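Local coordinates for hypothetical protein (Clostridium sporogenes ATCC 15579, PDB 4QRK) that is of unknown function but folds as a right-handed beta-helix and may take part in cell adhesion, at residues N150-V155 with N207-V212; V132-L137 with V155-V160; A178-G183 with V212-I217. All coordinates share one frame; numbering follows the deposited sequence.

In the fold
All three contacts pair parallel strands in neighbouring coils of a right-handed beta-helix. Contact 1 lies in the sheet holding strands 147-153 and 203-210; contacts 2 and 3 lie in the other large sheet. The chain turns a corner near G154-V155 and at G211, passing from contact 1's sheet into segments 155-160 and 212-217; V155 and V212 are shared with contact 1. Centres of contacts 1 and 2 are about 8 Å apart, and each is about 11 Å from the centre of contact 3. Along the chain contact 2 closes before contact 3 opens, while contact 1 interleaves with both. Strands 203-210 and 215-219 lie between the coil of 147-162 and strands 167-174 and 179-180, so the C-terminal coil sits within the stack.

Contact 1 (N150-V155 with N207-V212); sequences NIEGGV and NIEAGV. With CA (calcium ion), chain B.
E152 and E209 reach out side by side from neighbouring parallel strands, with their carboxylate planes 36° apart and E209 OE1 3.6 Å from E152 CD. Their first torsions differ: CG of E152 stands anti to the backbone N (chi1 -176°), whereas CG of E209 lies beside its own. E152 binds the calcium ion through both oxygens at rather long distances, OE1 at 2.7 Å and OE2 at 2.9 Å from the metal; four waters and one further atom from elsewhere in the structure join the shell. E209 belongs to the second shell, its OE1 accepting a bond from the metal-bound water 3 at 2.9 Å. The positive ion would be expected to ease the repulsion between the two acids. Water 2 also donates to E209 OE1 and to I151 O, tying this side chain back to the sheet. This is the in-register stacking of coils in a right-handed beta-helix, where like residues sit above like. On the same face N150 and N207 lie alongside each other, with N150 OD1 3.7 Å from N207 CB; N150 ND2 is held by N127 of the preceding coil. On the inward face I151 CB meets I208 CG2 at 4.1 Å, and V160 packs against both isoleucines. The backbone bonds continue to the corner, where V212 N donates to G154 O at 2.9 Å.

Contact 2 (V132-L137 with V155-V160); sequences VGKVDL and VGEATV
V135 and A158 meet inside the coil, CB to CB at 4.3 Å, and this inward face is the densely packed side of the pair. L137 and V160 follow in the same file and both rest on I151, while F114 of the preceding coil covers V135 and L137. The strand axes are 1° from parallel, with T159 N donating to V135 O at 2.8 Å. The outward face is more open around K134, D136 and E157, and at the exposed corner valines V132 and V155. D136 and the buried T159 cross obliquely, D136 OD2 lying 3.5 Å from T159 CB, and water 7 joins V135 O to T159 OG1. K134 and E157 lie side by side but do not pair: K134 bends at chi3 (76°), and its NZ makes a salt bridge to D136 OD1 at 3.5 Å, within its own strand. N216 of the neighbouring coil donates to E157 OE2 and to T159 OG1. At the corner G133 and G156 have backbone angles that only glycine takes easily; the bond from E157 N to G133 O is weak at 3.4 Å, while G156 CA comes to 3.2 Å from G133 O. Parallel strands in register, apolar inside and more polar outside, are typical of a right-handed beta-helix.

Contact 3 (A178-G183 with V212-I217); sequences AVNANG and VGAINI
A short parallel pairing of V179 and N180 with I215 and N216 forms the edge of one of the two main sheets of the beta-helix, where strand 179-180 is outermost within the chain. Its outward face is carried by the two asparagines. Both place CG beside the backbone N, and their chi2 values match too, leaving the amides nearly coplanar at 12°. N180 ND2 points in its amide plane at N216 OD1, 2.8 Å away and almost straight. N216 is also held by E157 and T159 of the coil on its other side, extending a chain of side-chain bonds across three coils. The arrangement recalls the asparagine stacks of parallel beta-helices, though here it is a single pair on the outward face. On the inward face V179 CG2 lies 4.4 Å from I215 CB. Past the paired residues A181 CB is 3.3 Å from I217 CG1 and 3.4 Å from I217 CD1, closer than usual van der Waals distance. I217 turns CG1 between its backbone N and carbonyl carbon, the crowded position (chi1 47°). Y192 closes over V179, A181 and I217. The backbone bonds are near-straight, N180 N reaching I215 O at 2.7 Å; A178 N is buried here without any partner.

Contact 1 (N150-V155 with N207-V212)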
loop_
_atom_site.group_PDB
_atom_site.type_symbol
_atom_site.label_atom_id
_atom_site.label_comp_id
_atom_site.label_asym_id
_atom_site.label_seq_id
_atom_site.Cartn_x
_atom_site.Cartn_y
_atom_site.Cartn_z
ATOM N N ASN A 150 -3.845 0.505 8.063
ATOM C CA ASN A 150 -4.294 -0.842 8.445
ATOM C C ASN A 150 -3.720 -1.871 7.486
ATOM O O ASN A 150 -3.937 -1.777 6.276
ATOM C CB ASN A 150 -5.829 -0.928 8.450
ATOM C CG ASN A 150 -6.475 0.149 9.352
ATOM O OD1 ASN A 150 -6.327 0.106 10.571
ATOM N ND2 ASN A 150 -7.152 1.134 8.745
ATOM N N ILE A 151 -2.992 -2.856 8.024
ATOM C CA ILE A 151 -2.377 -3.886 7.164
ATOM C C ILE A 151 -2.758 -5.271 7.669
ATOM O O ILE A 151 -2.598 -5.588 8.833
ATOM C CB ILE A 151 -0.827 -3.761 7.151
ATOM C CG1 ILE A 151 -0.395 -2.395 6.619
ATOM C CG2 ILE A 151 -0.240 -4.800 6.265
ATOM C CD1 ILE A 151 0.999 -2.016 6.959
ATOM N N GLU A 152 -3.283 -6.090 6.782
ATOM C CA GLU A 152 -3.700 -7.422 7.176
ATOM C C GLU A 152 -3.187 -8.443 6.146
ATOM O O GLU A 152 -3.496 -8.346 4.953
ATOM C CB GLU A 152 -5.224 -7.432 7.327
ATOM C CG GLU A 152 -5.762 -8.743 7.839
ATOM C CD GLU A 152 -7.264 -8.736 8.018
ATOM O OE1 GLU A 152 -7.929 -7.792 7.512
ATOM O OE2 GLU A 152 -7.768 -9.686 8.672
ATOM N N GLY A 153 -2.388 -9.401 6.622
ATOM C CA GLY A 153 -1.744 -10.387 5.784
ATOM C C GLY A 153 -2.121 -11.782 6.236
ATOM O O GLY A 153 -2.359 -12.026 7.412
ATOM N N GLY A 154 -2.195 -12.694 5.287
ATOM C CA GLY A 154 -2.497 -14.076 5.574
ATOM C C GLY A 154 -1.204 -14.784 5.911
ATOM O O GLY A 154 -0.912 -15.047 7.066
ATOM N N VAL A 155 -0.442 -15.099 4.876
ATOM C CA VAL A 155 0.843 -15.744 5.048
ATOM C C VAL A 155 1.896 -14.865 4.363
ATOM O O VAL A 155 1.793 -14.508 3.171
ATOM C CB VAL A 155 0.857 -17.180 4.426
ATOM C CG1 VAL A 155 2.270 -17.774 4.445
ATOM C CG2 VAL A 155 -0.104 -18.072 5.151
ATOM N N ASN A 207 -2.280 -0.282 12.506
ATOM C CA ASN A 207 -2.660 -1.623 12.893
ATOM C C ASN A 207 -2.112 -2.622 11.871
ATOM O O ASN A 207 -2.356 -2.468 10.680
ATOM C CB ASN A 207 -4.179 -1.689 13.025
ATOM C CG ASN A 207 -4.685 -0.892 14.215
ATOM O OD1 ASN A 207 -4.935 0.312 14.125
ATOM N ND2 ASN A 207 -4.810 -1.562 15.345
ATOM N N ILE A 208 -1.348 -3.612 12.338
ATOM C CA ILE A 208 -0.773 -4.629 11.438
ATOM C C ILE A 208 -1.111 -5.989 11.993
ATOM O O ILE A 208 -0.895 -6.247 13.180
ATOM C CB ILE A 208 0.772 -4.590 11.347
ATOM C CG1 ILE A 208 1.272 -3.185 11.041
ATOM C CG2 ILE A 208 1.259 -5.531 10.195
ATOM C CD1 ILE A 208 2.785 -3.055 10.999
ATOM N N GLU A 209 -1.663 -6.841 11.144
ATOM C CA GLU A 209 -2.024 -8.193 11.539
ATOM C C GLU A 209 -1.385 -9.123 10.532
ATOM O O GLU A 209 -1.450 -8.888 9.317
ATOM C CB GLU A 209 -3.539 -8.413 11.488
ATOM C CG GLU A 209 -4.371 -7.556 12.441
ATOM C CD GLU A 209 -5.878 -7.823 12.287
ATOM O OE1 GLU A 209 -6.465 -7.446 11.247
ATOM O OE2 GLU A 209 -6.472 -8.426 13.203
ATOM N N ALA A 210 -0.783 -10.183 11.025
ATOM C CA ALA A 210 -0.219 -11.202 10.141
ATOM C C ALA A 210 -0.656 -12.554 10.661
ATOM O O ALA A 210 -0.516 -12.842 11.829
ATOM C CB ALA A 210 1.299 -11.116 10.103
ATOM N N GLY A 211 -1.174 -13.396 9.795
ATOM C CA GLY A 211 -1.538 -14.746 10.224
ATOM C C GLY A 211 -0.292 -15.548 10.543
ATOM O O GLY A 211 -0.022 -15.886 11.683
ATOM N N VAL A 212 0.447 -15.887 9.505
ATOM C CA VAL A 212 1.723 -16.556 9.657
ATOM C C VAL A 212 2.768 -15.716 8.946
ATOM O O VAL A 212 2.727 -15.522 7.704
ATOM C CB VAL A 212 1.687 -17.962 8.995
ATOM C CG1 VAL A 212 3.040 -18.587 9.014
ATOM C CG2 VAL A 212 0.693 -18.851 9.718
HETATM CA CA CA B . -10.422 -8.590 8.324
HETATM O O HOH W 1 -5.003 2.206 12.223
HETATM O O HOH W 2 -5.280 -4.726 10.297
HETATM O O HOH W 3 -9.221 -7.948 10.704
HETATM O O HOH W 4 -12.632 -9.809 7.938
HETATM O O HOH W 5 -10.955 -6.552 9.364
HETATM O O HOH W 6 -10.572 -10.685 9.846
#

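Contact 2 (V132-L137 with V155-V160)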
loop_
_atom_site.group_PDB
_atom_site.type_symbol
_atom_site.label_atom_id
_atom_site.label_comp_id
_atom_site.label_asym_id
_atom_site.label_seq_id
_atom_site.Cartn_x
_atom_site.Cartn_y
_atom_site.Cartn_z
ATOM N N VAL A 132 -1.151 -14.173 0.305
ATOM C CA VAL A 132 0.136 -14.854 0.430
ATOM C C VAL A 132 1.175 -13.983 -0.258
ATOM O O VAL A 132 1.149 -13.829 -1.480
ATOM C CB VAL A 132 0.147 -16.232 -0.254
ATOM C CG1 VAL A 132 1.552 -16.877 -0.175
ATOM C CG2 VAL A 132 -0.907 -17.150 0.345
ATOM N N GLY A 133 2.105 -13.415 0.492
ATOM C CA GLY A 133 3.154 -12.651 -0.164
ATOM C C GLY A 133 3.844 -11.705 0.772
ATOM O O GLY A 133 3.824 -11.884 1.972
ATOM N N LYS A 134 4.435 -10.672 0.222
ATOM C CA LYS A 134 5.205 -9.715 1.008
ATOM C C LYS A 134 4.694 -8.325 0.779
ATOM O O LYS A 134 4.331 -7.939 -0.346
ATOM C CB LYS A 134 6.660 -9.666 0.573
ATOM C CG LYS A 134 7.488 -10.902 0.668
ATOM C CD LYS A 134 8.973 -10.517 0.377
ATOM C CE LYS A 134 9.624 -9.798 1.595
ATOM N NZ LYS A 134 10.835 -8.974 1.280
ATOM N N VAL A 135 4.757 -7.553 1.848
ATOM C CA VAL A 135 4.456 -6.139 1.830
ATOM C C VAL A 135 5.684 -5.383 2.352
ATOM O O VAL A 135 6.196 -5.702 3.429
ATOM C CB VAL A 135 3.287 -5.810 2.761
ATOM C CG1 VAL A 135 3.094 -4.311 2.881
ATOM C CG2 VAL A 135 2.025 -6.451 2.276
ATOM N N ASP A 136 6.157 -4.397 1.599
ATOM C CA ASP A 136 7.263 -3.505 2.059
ATOM C C ASP A 136 6.848 -2.082 1.791
ATOM O O ASP A 136 6.655 -1.699 0.618
ATOM C CB ASP A 136 8.590 -3.782 1.325
ATOM C CG ASP A 136 9.182 -5.141 1.649
ATOM O OD1 ASP A 136 8.784 -6.144 1.011
ATOM O OD2 ASP A 136 10.083 -5.201 2.515
ATOM N N LEU A 137 6.689 -1.292 2.850
ATOM C CA LEU A 137 6.091 0.020 2.760
ATOM C C LEU A 137 6.913 1.046 3.465
ATOM O O LEU A 137 7.275 0.857 4.651
ATOM C CB LEU A 137 4.738 0.043 3.470
ATOM C CG LEU A 137 3.513 -0.631 2.932
ATOM C CD1 LEU A 137 2.423 -0.537 3.982
ATOM C CD2 LEU A 137 3.130 0.098 1.672
ATOM N N VAL A 155 -0.442 -15.099 4.876
ATOM C CA VAL A 155 0.843 -15.744 5.048
ATOM C C VAL A 155 1.896 -14.865 4.363
ATOM O O VAL A 155 1.793 -14.508 3.171
ATOM C CB VAL A 155 0.857 -17.180 4.426
ATOM C CG1 VAL A 155 2.270 -17.774 4.445
ATOM C CG2 VAL A 155 -0.104 -18.072 5.151
ATOM N N GLY A 156 2.934 -14.520 5.100
ATOM C CA GLY A 156 4.004 -13.738 4.526
ATOM C C GLY A 156 4.506 -12.701 5.498
ATOM O O GLY A 156 4.087 -12.634 6.644
ATOM N N GLU A 157 5.394 -11.867 5.001
ATOM C CA GLU A 157 6.086 -10.852 5.791
ATOM C C GLU A 157 5.563 -9.476 5.450
ATOM O O GLU A 157 5.173 -9.219 4.305
ATOM C CB GLU A 157 7.580 -10.901 5.404
ATOM C CG GLU A 157 8.544 -10.265 6.389
ATOM C CD GLU A 157 9.993 -10.803 6.240
ATOM O OE1 GLU A 157 10.307 -11.391 5.176
ATOM O OE2 GLU A 157 10.807 -10.647 7.187
ATOM N N ALA A 158 5.577 -8.587 6.437
ATOM C CA ALA A 158 5.249 -7.184 6.223
ATOM C C ALA A 158 6.367 -6.344 6.867
ATOM O O ALA A 158 6.796 -6.636 7.992
ATOM C CB ALA A 158 3.897 -6.868 6.844
ATOM N N THR A 159 6.896 -5.374 6.128
ATOM C CA THR A 159 7.926 -4.466 6.635
ATOM C C THR A 159 7.477 -3.055 6.413
ATOM O O THR A 159 7.066 -2.690 5.292
ATOM C CB THR A 159 9.250 -4.626 5.888
ATOM O OG1 THR A 159 9.742 -5.931 6.098
ATOM C CG2 THR A 159 10.316 -3.619 6.401
ATOM N N VAL A 160 7.500 -2.262 7.478
ATOM C CA VAL A 160 7.021 -0.901 7.410
ATOM C C VAL A 160 8.073 0.062 7.961
ATOM O O VAL A 160 8.597 -0.171 9.052
ATOM C CB VAL A 160 5.719 -0.780 8.203
ATOM C CG1 VAL A 160 5.080 0.553 7.992
ATOM C CG2 VAL A 160 4.745 -1.881 7.754
HETATM O O HOH W 7 8.418 -7.870 4.031
#

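Contact 3 (A178-G183 with V212-I217)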
loop_
_atom_site.group_PDB
_atom_site.type_symbol
_atom_site.label_atom_id
_atom_site.label_comp_id
_atom_site.label_asym_id
_atom_site.label_seq_id
_atom_site.Cartn_x
_atom_site.Cartn_y
_atom_site.Cartn_z
ATOM N N ALA A 178 6.955 -13.429 14.304
ATOM C CA ALA A 178 7.649 -12.536 15.183
ATOM C C ALA A 178 7.373 -11.112 14.782
ATOM O O ALA A 178 7.117 -10.795 13.614
ATOM C CB ALA A 178 9.134 -12.836 15.130
ATOM N N VAL A 179 7.376 -10.264 15.785
ATOM C CA VAL A 179 7.389 -8.845 15.574
ATOM C C VAL A 179 8.778 -8.389 15.888
ATOM O O VAL A 179 9.305 -8.610 16.996
ATOM C CB VAL A 179 6.415 -8.131 16.469
ATOM C CG1 VAL A 179 6.462 -6.642 16.190
ATOM C CG2 VAL A 179 5.046 -8.681 16.245
ATOM N N ASN A 180 9.406 -7.816 14.886
ATOM C CA ASN A 180 10.732 -7.227 15.042
ATOM C C ASN A 180 10.599 -5.729 15.043
ATOM O O ASN A 180 10.284 -5.128 14.018
ATOM C CB ASN A 180 11.625 -7.725 13.919
ATOM C CG ASN A 180 11.659 -9.244 13.875
ATOM O OD1 ASN A 180 11.988 -9.886 14.873
ATOM N ND2 ASN A 180 11.239 -9.819 12.763
ATOM N N ALA A 181 10.834 -5.118 16.203
ATOM C CA ALA A 181 10.573 -3.678 16.350
ATOM C C ALA A 181 11.648 -2.985 17.132
ATOM O O ALA A 181 11.344 -2.195 18.037
ATOM C CB ALA A 181 9.222 -3.450 17.041
ATOM N N ASN A 182 12.901 -3.242 16.792
ATOM C CA ASN A 182 13.982 -2.662 17.593
ATOM C C ASN A 182 14.007 -1.124 17.517
ATOM O O ASN A 182 13.860 -0.514 16.455
ATOM C CB ASN A 182 15.333 -3.283 17.216
ATOM C CG ASN A 182 15.410 -4.774 17.560
ATOM O OD1 ASN A 182 14.701 -5.266 18.448
ATOM N ND2 ASN A 182 16.267 -5.495 16.848
ATOM N N GLY A 183 14.151 -0.494 18.667
ATOM C CA GLY A 183 14.232 0.950 18.716
ATOM C C GLY A 183 12.891 1.587 18.995
ATOM O O GLY A 183 12.824 2.792 19.140
ATOM N N VAL A 212 0.447 -15.887 9.505
ATOM C CA VAL A 212 1.723 -16.556 9.657
ATOM C C VAL A 212 2.768 -15.716 8.946
ATOM O O VAL A 212 2.727 -15.522 7.704
ATOM C CB VAL A 212 1.687 -17.962 8.995
ATOM C CG1 VAL A 212 3.040 -18.587 9.014
ATOM C CG2 VAL A 212 0.693 -18.851 9.718
ATOM N N GLY A 213 3.726 -15.232 9.703
ATOM C CA GLY A 213 4.801 -14.451 9.111
ATOM C C GLY A 213 5.326 -13.398 10.048
ATOM O O GLY A 213 4.899 -13.280 11.174
ATOM N N ALA A 214 6.288 -12.639 9.574
ATOM C CA ALA A 214 6.985 -11.677 10.417
ATOM C C ALA A 214 6.442 -10.278 10.162
ATOM O O ALA A 214 6.035 -9.947 9.046
ATOM C CB ALA A 214 8.453 -11.727 10.080
ATOM N N ILE A 215 6.449 -9.464 11.193
ATOM C CA ILE A 215 6.176 -8.070 11.071
ATOM C C ILE A 215 7.418 -7.312 11.494
ATOM O O ILE A 215 7.876 -7.428 12.645
ATOM C CB ILE A 215 5.021 -7.676 11.987
ATOM C CG1 ILE A 215 3.755 -8.371 11.536
ATOM C CG2 ILE A 215 4.833 -6.157 11.992
ATOM C CD1 ILE A 215 2.612 -8.257 12.553
ATOM N N ASN A 216 7.958 -6.536 10.563
ATOM C CA ASN A 216 9.171 -5.772 10.808
ATOM C C ASN A 216 8.852 -4.315 10.807
ATOM O O ASN A 216 8.403 -3.797 9.801
ATOM C CB ASN A 216 10.170 -6.044 9.707
ATOM C CG ASN A 216 10.507 -7.519 9.589
ATOM O OD1 ASN A 216 10.948 -8.133 10.537
ATOM N ND2 ASN A 216 10.250 -8.086 8.442
ATOM N N ILE A 217 9.033 -3.653 11.938
ATOM C CA ILE A 217 8.807 -2.215 11.970
ATOM C C ILE A 217 10.083 -1.471 12.294
ATOM O O ILE A 217 10.825 -1.850 13.203
ATOM C CB ILE A 217 7.653 -1.805 12.952
ATOM C CG1 ILE A 217 7.774 -2.468 14.290
ATOM C CG2 ILE A 217 6.305 -2.222 12.387
ATOM C CD1 ILE A 217 6.837 -1.855 15.301
HETATM O O HOH W 8 13.470 -1.669 14.218
#